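Local coordinates for protein 2-hydroxyisobutyryl-CoA mutase large subunit (Aquincola tertiaricarbonis, PDB 4R3U) that isomerises 2-hydroxyisobutyryl-CoA and (S)-3-hydroxybutyryl-CoA together with a small cobalamin-binding subunit, itself holding the acyl-CoA substrate, at residues Gly85-Pro88 and Thr89-Arg92; Lys312-Ala315 and Leu316-Cys319. All blocks are in the same frame, centred on the assembly; numbering follows the deposited sequence.

Contact 1. Residues Gly85-Pro88 and Thr89-Arg92. With 3HC (3-hydroxybutanoyl-coenzyme A), chain E.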
loop_
_atom_site.group_PDB
_atom_site.type_symbol
_atom_site.label_atom_id
_atom_site.label_comp_id
_atom_site.label_asym_id
_atom_site.label_seq_id
_atom_site.Cartn_x
_atom_site.Cartn_y
_atom_site.Cartn_z
ATOM N N GLY A 85 13.726 14.428 11.035
ATOM C CA GLY A 85 14.609 13.292 10.844
ATOM C C GLY A 85 15.910 13.434 11.603
ATOM O O GLY A 85 16.386 14.558 11.814
ATOM N N PRO A 86 16.505 12.299 12.047
ATOM C CA PRO A 86 17.768 12.386 12.815
ATOM C C PRO A 86 19.015 12.715 11.970
ATOM O O PRO A 86 20.031 13.154 12.524
ATOM C CB PRO A 86 17.873 11.002 13.461
ATOM C CG PRO A 86 17.214 10.090 12.477
ATOM C CD PRO A 86 16.061 10.894 11.890
ATOM N N TYR A 87 18.945 12.492 10.637
ATOM C CA TYR A 87 20.045 12.742 9.706
ATOM C C TYR A 87 19.675 13.844 8.691
ATOM O O TYR A 87 18.508 13.964 8.316
ATOM C CB TYR A 87 20.485 11.435 8.993
ATOM C CG TYR A 87 20.622 10.209 9.877
ATOM C CD1 TYR A 87 21.346 10.257 11.067
ATOM C CD2 TYR A 87 20.085 8.984 9.490
ATOM C CE1 TYR A 87 21.454 9.135 11.893
ATOM C CE2 TYR A 87 20.227 7.843 10.285
ATOM C CZ TYR A 87 20.916 7.924 11.484
ATOM O OH TYR A 87 21.055 6.805 12.263
ATOM N N PRO A 88 20.633 14.686 8.247
ATOM C CA PRO A 88 20.262 15.768 7.313
ATOM C C PRO A 88 20.037 15.331 5.870
ATOM O O PRO A 88 19.576 16.135 5.077
ATOM C CB PRO A 88 21.463 16.710 7.402
ATOM C CG PRO A 88 22.607 15.799 7.677
ATOM C CD PRO A 88 22.065 14.753 8.602
ATOM N N THR A 89 20.411 14.095 5.526
ATOM C CA THR A 89 20.388 13.543 4.168
ATOM C C THR A 89 19.424 12.385 4.002
ATOM O O THR A 89 18.991 12.093 2.868
ATOM C CB THR A 89 21.824 13.225 3.732
ATOM O OG1 THR A 89 21.848 12.638 2.460
ATOM C CG2 THR A 89 22.572 12.417 4.741
ATOM N N MET A 90 19.069 11.743 5.141
ATOM C CA MET A 90 18.163 10.611 5.240
ATOM C C MET A 90 18.300 9.599 4.103
ATOM O O MET A 90 19.422 9.178 3.805
ATOM C CB MET A 90 16.724 11.066 5.479
ATOM C CG MET A 90 16.516 11.777 6.807
ATOM S SD MET A 90 16.639 10.729 8.274
ATOM C CE MET A 90 15.267 9.669 8.050
ATOM N N TYR A 91 17.194 9.248 3.450
ATOM C CA TYR A 91 17.136 8.247 2.372
ATOM C C TYR A 91 17.734 8.640 1.018
ATOM O O TYR A 91 17.822 7.788 0.141
ATOM C CB TYR A 91 15.719 7.663 2.207
ATOM C CG TYR A 91 14.983 7.394 3.499
ATOM C CD1 TYR A 91 15.605 6.729 4.560
ATOM C CD2 TYR A 91 13.656 7.797 3.665
ATOM C CE1 TYR A 91 14.920 6.470 5.744
ATOM C CE2 TYR A 91 12.966 7.555 4.849
ATOM C CZ TYR A 91 13.593 6.874 5.877
ATOM O OH TYR A 91 12.890 6.583 7.019
ATOM N N ARG A 92 18.160 9.891 0.841
ATOM C CA ARG A 92 18.792 10.300 -0.424
ATOM C C ARG A 92 20.254 9.801 -0.419
ATOM O O ARG A 92 20.911 9.735 -1.469
ATOM C CB ARG A 92 18.786 11.831 -0.587
ATOM C CG ARG A 92 17.421 12.476 -0.514
ATOM C CD ARG A 92 17.567 13.964 -0.321
ATOM N NE ARG A 92 17.248 14.574 -1.592
ATOM C CZ ARG A 92 18.077 15.288 -2.323
ATOM N NH1 ARG A 92 19.306 15.528 -1.899
ATOM N NH2 ARG A 92 17.680 15.782 -3.481
HETATM N N1A 3HC E . 23.946 9.574 5.845
HETATM C C2A 3HC E . 25.261 9.151 6.378
HETATM N N3A 3HC E . 25.156 7.964 7.237
HETATM C C4A 3HC E . 23.967 7.359 7.471
HETATM C C5A 3HC E . 22.813 7.821 6.944
HETATM C C6A 3HC E . 22.813 8.924 6.162
HETATM N N6A 3HC E . 21.643 9.335 5.674
HETATM N N7A 3HC E . 21.837 7.005 7.350
HETATM C C8A 3HC E . 22.376 6.053 8.106
HETATM N N9A 3HC E . 23.681 6.288 8.206
HETATM C C1B 3HC E . 24.724 5.512 8.943
HETATM C C2B 3HC E . 24.517 5.535 10.444
HETATM O O2B 3HC E . 25.132 6.678 11.047
HETATM C C3B 3HC E . 25.178 4.236 10.875
HETATM O O3B 3HC E . 26.614 4.396 10.975
HETATM P P3B 3HC E . 27.487 3.825 12.208
HETATM O O7A 3HC E . 27.249 2.369 12.139
HETATM O O8A 3HC E . 28.858 4.247 11.827
HETATM O O9A 3HC E . 26.902 4.533 13.369
HETATM C C4B 3HC E . 24.887 3.289 9.716
HETATM O O4B 3HC E . 24.639 4.125 8.545
HETATM C C5B 3HC E . 23.692 2.372 10.033
HETATM O O5B 3HC E . 22.461 3.127 9.985
HETATM P P1A 3HC E . 21.483 3.346 11.269
HETATM O O1A 3HC E . 22.232 3.248 12.552
HETATM O O2A 3HC E . 20.671 4.550 11.026
HETATM O O3A 3HC E . 20.512 2.049 11.003
HETATM P P2A 3HC E . 20.602 0.585 11.702
HETATM O O4A 3HC E . 19.559 -0.260 11.102
HETATM O O5A 3HC E . 21.997 0.082 11.732
HETATM O O6A 3HC E . 20.205 0.953 13.188
HETATM C CBP 3HC E . 18.799 1.185 15.149
HETATM C CCP 3HC E . 18.889 1.347 13.616
HETATM C CDP 3HC E . 19.740 2.234 15.755
HETATM C CEP 3HC E . 17.374 1.508 15.612
HETATM C CAP 3HC E . 19.240 -0.249 15.596
HETATM O OAP 3HC E . 19.307 -0.432 17.027
HETATM C C9P 3HC E . 18.543 -1.445 14.886
HETATM O O9P 3HC E . 18.979 -1.903 13.828
HETATM N N8P 3HC E . 17.510 -2.001 15.540
HETATM C C7P 3HC E . 16.818 -3.179 15.004
HETATM C C6P 3HC E . 15.872 -3.756 16.048
HETATM C C5P 3HC E . 15.047 -4.925 15.501
HETATM O O5P 3HC E . 15.083 -5.271 14.317
HETATM N N4P 3HC E . 14.299 -5.519 16.439
HETATM C C3P 3HC E . 13.420 -6.640 16.139
HETATM C C2P 3HC E . 12.341 -6.664 17.188
HETATM S S1P 3HC E . 11.117 -7.970 16.865
HETATM C C1 3HC E . 10.093 -7.685 18.319
HETATM O O1 3HC E . 10.546 -7.449 19.437
HETATM C C2 3HC E . 8.572 -7.656 18.092
HETATM C C3 3HC E . 7.975 -9.060 17.957
HETATM O O3 3HC E . 8.617 -9.744 16.887
HETATM C C4 3HC E . 8.113 -9.855 19.264
#

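Contact 2. Residues Lys312-Ala315 and Leu316-Cys319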
loop_
_atom_site.group_PDB
_atom_site.type_symbol
_atom_site.label_atom_id
_atom_site.label_comp_id
_atom_site.label_asym_id
_atom_site.label_seq_id
_atom_site.Cartn_x
_atom_site.Cartn_y
_atom_site.Cartn_z
ATOM N N LYS A 312 3.076 10.827 15.412
ATOM C CA LYS A 312 3.611 10.173 16.591
ATOM C C LYS A 312 5.132 10.051 16.497
ATOM O O LYS A 312 5.818 10.348 17.472
ATOM C CB LYS A 312 2.949 8.793 16.728
ATOM C CG LYS A 312 3.286 8.010 18.002
ATOM C CD LYS A 312 3.019 6.510 17.812
ATOM C CE LYS A 312 4.161 5.852 17.071
ATOM N NZ LYS A 312 3.817 4.475 16.642
ATOM N N PHE A 313 5.664 9.625 15.325
ATOM C CA PHE A 313 7.107 9.443 15.109
ATOM C C PHE A 313 7.857 10.772 15.192
ATOM O O PHE A 313 8.923 10.834 15.810
ATOM C CB PHE A 313 7.373 8.753 13.767
ATOM C CG PHE A 313 6.806 7.361 13.566
ATOM C CD1 PHE A 313 6.980 6.372 14.533
ATOM C CD2 PHE A 313 6.179 7.012 12.368
ATOM C CE1 PHE A 313 6.502 5.071 14.322
ATOM C CE2 PHE A 313 5.670 5.723 12.167
ATOM C CZ PHE A 313 5.856 4.757 13.132
ATOM N N ARG A 314 7.286 11.841 14.592
ATOM C CA ARG A 314 7.852 13.195 14.575
ATOM C C ARG A 314 7.774 13.807 15.956
ATOM O O ARG A 314 8.763 14.393 16.420
ATOM C CB ARG A 314 7.166 14.067 13.510
ATOM C CG ARG A 314 7.361 13.517 12.097
ATOM C CD ARG A 314 6.435 14.153 11.082
ATOM N NE ARG A 314 7.016 15.359 10.490
ATOM C CZ ARG A 314 6.708 16.601 10.845
ATOM N NH1 ARG A 314 5.813 16.825 11.803
ATOM N NH2 ARG A 314 7.289 17.631 10.240
ATOM N N ALA A 315 6.641 13.594 16.659
ATOM C CA ALA A 315 6.459 14.044 18.054
ATOM C C ALA A 315 7.469 13.373 18.981
ATOM O O ALA A 315 8.054 14.044 19.808
ATOM C CB ALA A 315 5.043 13.753 18.528
ATOM N N LEU A 316 7.693 12.062 18.828
ATOM C CA LEU A 316 8.669 11.304 19.629
ATOM C C LEU A 316 10.064 11.881 19.478
ATOM O O LEU A 316 10.739 12.091 20.479
ATOM C CB LEU A 316 8.677 9.817 19.210
ATOM C CG LEU A 316 7.630 8.948 19.880
ATOM C CD1 LEU A 316 7.341 7.721 19.054
ATOM C CD2 LEU A 316 8.048 8.595 21.295
ATOM N N ARG A 317 10.491 12.171 18.228
ATOM C CA ARG A 317 11.805 12.751 17.944
ATOM C C ARG A 317 11.976 14.100 18.599
ATOM O O ARG A 317 13.064 14.373 19.117
ATOM C CB ARG A 317 12.051 12.860 16.439
ATOM C CG ARG A 317 12.715 11.626 15.840
ATOM C CD ARG A 317 13.416 11.916 14.524
ATOM N NE ARG A 317 12.465 12.376 13.511
ATOM C CZ ARG A 317 11.839 11.586 12.645
ATOM N NH1 ARG A 317 12.118 10.290 12.596
ATOM N NH2 ARG A 317 10.956 12.089 11.800
ATOM N N ARG A 318 10.910 14.948 18.580
ATOM C CA ARG A 318 10.918 16.298 19.167
ATOM C C ARG A 318 10.986 16.243 20.691
ATOM O O ARG A 318 11.786 16.961 21.290
ATOM C CB ARG A 318 9.705 17.126 18.690
ATOM C CG ARG A 318 9.726 18.593 19.147
ATOM C CD ARG A 318 9.026 19.485 18.160
ATOM N NE ARG A 318 7.595 19.560 18.414
ATOM C CZ ARG A 318 6.677 19.892 17.511
ATOM N NH1 ARG A 318 5.405 19.986 17.859
ATOM N NH2 ARG A 318 7.026 20.140 16.255
ATOM N N CYS A 319 10.143 15.386 21.310
ATOM C CA CYS A 319 10.058 15.155 22.756
ATOM C C CYS A 319 11.390 14.641 23.294
ATOM O O CYS A 319 11.909 15.170 24.281
ATOM C CB CYS A 319 8.913 14.197 23.078
ATOM S SG CYS A 319 7.265 14.884 22.785
#

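Contact 1. Residues Gly85-Pro88 and Thr89-Arg92
Met90 curls back against Pro86 and Tyr87, joining Gly85-Pro88 to Thr89-Arg92 through its side chain. CG rests 3.3 Å from Tyr87 O. With CG anti to the carbonyl carbon (chi1 -64°), further bends at chi2 and chi3 bring SD back to Tyr87 CB and to within 3.7 Å of Pro86 CD, the methionine and proline side chains crossing at about a right angle. The sulfur stands 5.1 Å from the centroid of the Tyr87 ring, approaching obliquely in a Met-aromatic contact. Pro86 CG sits over the centre of one face of that ring. Gly85 is glycine for good reason: at its backbone angles a CB would jam against the preceding carbonyl oxygen.

Tyr87, Thr89 and Met90 face the coenzyme A. Tyr87 OH lies within hydrogen-bonding distance, at 2.6 Å, of the phosphate oxygen O2A of 3-hydroxybutanoyl-CoA. Tyr87 CD2 comes within 3.4 Å of the adenine N7A. On the amino side of the base, Met90 O stands 2.9 Å from N6A, while Thr89 CG2 is 3.3 Å from N1A. A phenylalanine replacing Tyr87 would probably keep the ring beside the sulfur but leave O2A without the hydroxyl that faces it. The residues thus line the substrate site, where Arg295 and Thr97 also hydrogen-bond the ligand.

Thr89-Arg92 close a beta turn through Arg92 N to Thr89 O, at 3.1 Å. Thr89 OG1 is hydrogen-bonded to Glu44 of the second large subunit, which also forms a salt bridge with Arg92. Tyr91 meets Trp96 edge-to-face. The whole loop segment lies between strand 56-57 and strand 97-102, the latter part of the parallel sheet, and Phe38 of the second subunit packs on Tyr87 and Thr89.

Contact 2. Residues Lys312-Ala315 and Leu316-Cys319
Lys312 O accepts the backbone N-H of Leu316 at 2.9 Å, with an N-H...O angle of 156°. Arg317, Arg318 and Cys319 repeat the bond to Phe313, Arg314 and Ala315, the regular i to i+4 ladder of an alpha helix. The Cys319 N to Ala315 O bond is straighter, at 168°.

One turn apart, Lys312 and Leu316 run side by side: Leu316 CD1 lies 4.2 Å from Lys312 CE and 3.4 Å from Lys312 O. The lysine starts with CG anti to its own N (chi1 -174°) and bends at chi3; NZ is held by Glu309, Glu267 and Val301 O. Arg317 NH2 comes 3.9 Å from Arg314 CG, the two guanidinium planes being nearly perpendicular, and Phe313 O lies over one face of the Arg317 group. Glu423 and Asp414 probably offset the charge of Arg314, whereas carbonyl oxygens of Thr83 and Gly371 hold Arg317.

This is the buried middle of helix 306-327, the crossover from strand 298-302 to strand 340-344 in a beta-alpha-beta unit. Phe313 packs on the first strand and stacks with Phe340 of the second; Leu316 meets helix 264-283, and Ala315 and Cys319 meet helix 420-442.

Overall arrangement
Both contacts are buried and local, and their centres lie about 15 Å apart on the same side of the chain's centre. They differ in what surrounds them. Contact 1 is an irregular loop between the bound acyl-CoA and the second large subunit; several of its polar groups turn to those partners, others to carbonyls of the same chain. Contact 2 belongs to a helix of the TIM-barrel-type beta-alpha architecture, untouched by any other protein chain; its backbone satisfies itself, and its charged ends reach carboxylates and carbonyls of its own helix, the adjoining strand and neighbouring loops and helices. The two meet directly where Pro86 CD packs 3.9 Å from Arg317 CD, setting the ligand-facing loop against the helix.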